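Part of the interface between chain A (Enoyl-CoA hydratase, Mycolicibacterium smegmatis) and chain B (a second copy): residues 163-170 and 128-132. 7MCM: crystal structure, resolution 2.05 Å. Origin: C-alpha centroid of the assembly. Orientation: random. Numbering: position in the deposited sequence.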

# COMPACT_ATOMS: atom_id res chain seq x y z
N GLY A 163 1.86 17.87 9.14
CA GLY A 163 3.15 17.39 8.68
C GLY A 163 3.85 16.57 9.75
O GLY A 163 3.53 16.63 10.93
N TRP A 164 4.82 15.78 9.32
CA TRP A 164 5.36 14.79 10.24
C TRP A 164 6.23 15.43 11.32
O TRP A 164 6.16 15.03 12.49
N ALA A 165 7.05 16.44 10.96
CA ALA A 165 7.94 17.03 11.97
C ALA A 165 7.16 17.70 13.10
O ALA A 165 7.55 17.60 14.26
N ARG A 166 6.07 18.43 12.77
CA ARG A 166 5.26 19.07 13.81
C ARG A 166 4.48 18.04 14.62
O ARG A 166 4.29 18.20 15.83
N ALA A 167 3.99 16.98 13.97
CA ALA A 167 3.34 15.92 14.71
C ALA A 167 4.31 15.26 15.69
O ALA A 167 3.94 14.91 16.82
N ALA A 168 5.56 15.10 15.27
CA ALA A 168 6.57 14.56 16.17
C ALA A 168 6.79 15.50 17.35
O ALA A 168 6.82 15.07 18.51
N GLU A 169 6.90 16.81 17.07
CA GLU A 169 7.07 17.76 18.16
C GLU A 169 5.91 17.67 19.15
O GLU A 169 6.12 17.63 20.36
N MET A 170 4.68 17.63 18.63
CA MET A 170 3.51 17.60 19.51
C MET A 170 3.42 16.29 20.29
O MET A 170 3.10 16.30 21.48
N CYS B 128 16.16 13.13 9.54
CA CYS B 128 15.94 13.27 10.97
C CYS B 128 14.48 13.63 11.24
O CYS B 128 13.75 14.04 10.34
N ASP B 129 14.07 13.47 12.50
CA ASP B 129 12.66 13.65 12.84
C ASP B 129 12.25 15.12 12.80
O ASP B 129 11.14 15.46 12.37
N LEU B 130 13.14 16.00 13.27
CA LEU B 130 12.89 17.43 13.41
C LEU B 130 14.13 18.16 12.93
O LEU B 130 15.24 17.67 13.11
N ARG B 131 13.95 19.33 12.31
CA ARG B 131 15.08 20.17 11.93
C ARG B 131 14.91 21.57 12.51
O ARG B 131 13.82 22.14 12.46
N ILE B 132 16.00 22.11 13.05
CA ILE B 132 16.12 23.54 13.31
C ILE B 132 17.44 23.98 12.70
O ILE B 132 18.32 23.15 12.42

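What brings the two chains together here? The first turns of a helix in chain A, around W164(A) to E169(A), lie across the start of a chain B strand, the two axes nearly perpendicular at 98° and 8.6 Å apart at their closest. The backbones come nearest where A165(A) meets L130(B), with their CA atoms 5.2 Å apart. Such an approach suits a small residue, and A165(A) points its CB toward chain B. No hydrogen bond links the two stretches, so the contact rests mainly on packing, with 258 Å² buried in total.

How does D129(B), which covers the most surface, meet the helix? Its CA-to-CB bond runs sideways and its chi1 is m (-60°), with chi2 at -57°. This places OD1 at the edge of the W164(A) indole, near the ring plane and 3.1 Å from CH2. The rim of an aromatic ring carries slightly positive hydrogens, so a carboxylate oxygen is a favourable neighbour there. W164(A) also starts sideways, but its t rotamer (chi1 -159°, chi2 85°) brings the six-membered part of the ring nearer to chain B. The other polar atoms of this pair, NE1 of W164(A) and OD2 of D129(B), find hydrogen bonds elsewhere in the structure.

What does the short side chain of A165(A) touch? Its CB lies 3.6 Å from the backbone O of D129(B), and its CA is also 3.6 Å from that same O, in a CA-H...O contact. On the chain B side, R131(B) brings its NH2 to 4.0 Å from the CB of A165(A), an oblique approach to the guanidinium. That group is steadied within its own chain: NH1 of R131(B) donates to the backbone O of C128(B) at 2.8 Å, so the guanidinium lies beside the preceding loop.

Where does L130(B) find its packing? Its CA-to-CB bond is sideways, yet the end of the side chain comes nearer to the helix, with chi1 m (-63°) and chi2 between wells at 116°. CD2 of L130(B) sits 3.7 Å from the backbone O of A165(A) and 3.8 Å from CB of E169(A), one helical turn further on. The contact with E169(A) is thus aliphatic, while its extended t,t side chain carries the carboxylate to R166(A), whose NH1 forms a salt bridge with OE1 of E169(A) at 2.9 Å. That charged pair belongs to chain A alone, and R166(A) itself makes no contact with the chain B stretch.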

# COMPACT_ATOMS: atom_id res chain seq x y z
CB TRP A 164 6.12 13.74 9.45
CG TRP A 164 6.27 12.48 10.21
CD1 TRP A 164 5.37 11.45 10.30
CD2 TRP A 164 7.39 12.12 11.03
NE1 TRP A 164 5.88 10.46 11.11
CE2 TRP A 164 7.11 10.85 11.57
CE3 TRP A 164 8.59 12.75 11.36
CZ2 TRP A 164 8.00 10.19 12.41
CZ3 TRP A 164 9.47 12.10 12.20
CH2 TRP A 164 9.17 10.83 12.71
CB ALA A 165 8.90 18.03 11.32
CB ARG A 166 4.30 20.09 13.18
CG ARG A 166 4.98 21.35 12.63
CD ARG A 166 5.73 22.14 13.71
NE ARG A 166 6.22 23.41 13.19
CZ ARG A 166 7.08 24.21 13.81
NH1 ARG A 166 7.58 23.90 15.00
NH2 ARG A 166 7.45 25.34 13.22
CB ALA A 167 2.75 14.89 13.74
CB ALA A 168 7.88 14.33 15.41
CB GLU A 169 7.21 19.19 17.63
CG GLU A 169 7.32 20.24 18.73
CD GLU A 169 7.43 21.66 18.19
OE1 GLU A 169 7.63 21.81 16.97
OE2 GLU A 169 7.27 22.62 18.97
CB MET A 170 2.22 17.82 18.71
CG MET A 170 2.07 19.24 18.14
SD MET A 170 0.55 19.41 17.19
CE MET A 170 -0.73 19.14 18.43
CB CYS B 128 16.86 14.34 11.54
SG CYS B 128 18.61 13.89 11.44
CB ASP B 129 12.39 13.05 14.22
CG ASP B 129 12.70 11.56 14.28
OD1 ASP B 129 12.12 10.80 13.49
OD2 ASP B 129 13.54 11.13 15.10
CB LEU B 130 12.64 17.84 14.89
CG LEU B 130 11.45 17.30 15.66
CD1 LEU B 130 11.91 16.45 16.81
CD2 LEU B 130 10.59 18.44 16.17
CB ARG B 131 15.21 20.29 10.40
CG ARG B 131 15.86 19.10 9.69
CD ARG B 131 15.26 18.95 8.27
NE ARG B 131 13.82 18.72 8.36
CZ ARG B 131 13.27 17.57 8.73
NH1 ARG B 131 14.00 16.52 9.07
NH2 ARG B 131 11.94 17.47 8.75
CB ILE B 132 16.05 23.90 14.81
CG1 ILE B 132 17.24 23.34 15.56
CG2 ILE B 132 14.77 23.33 15.44
CD1 ILE B 132 17.24 23.71 17.04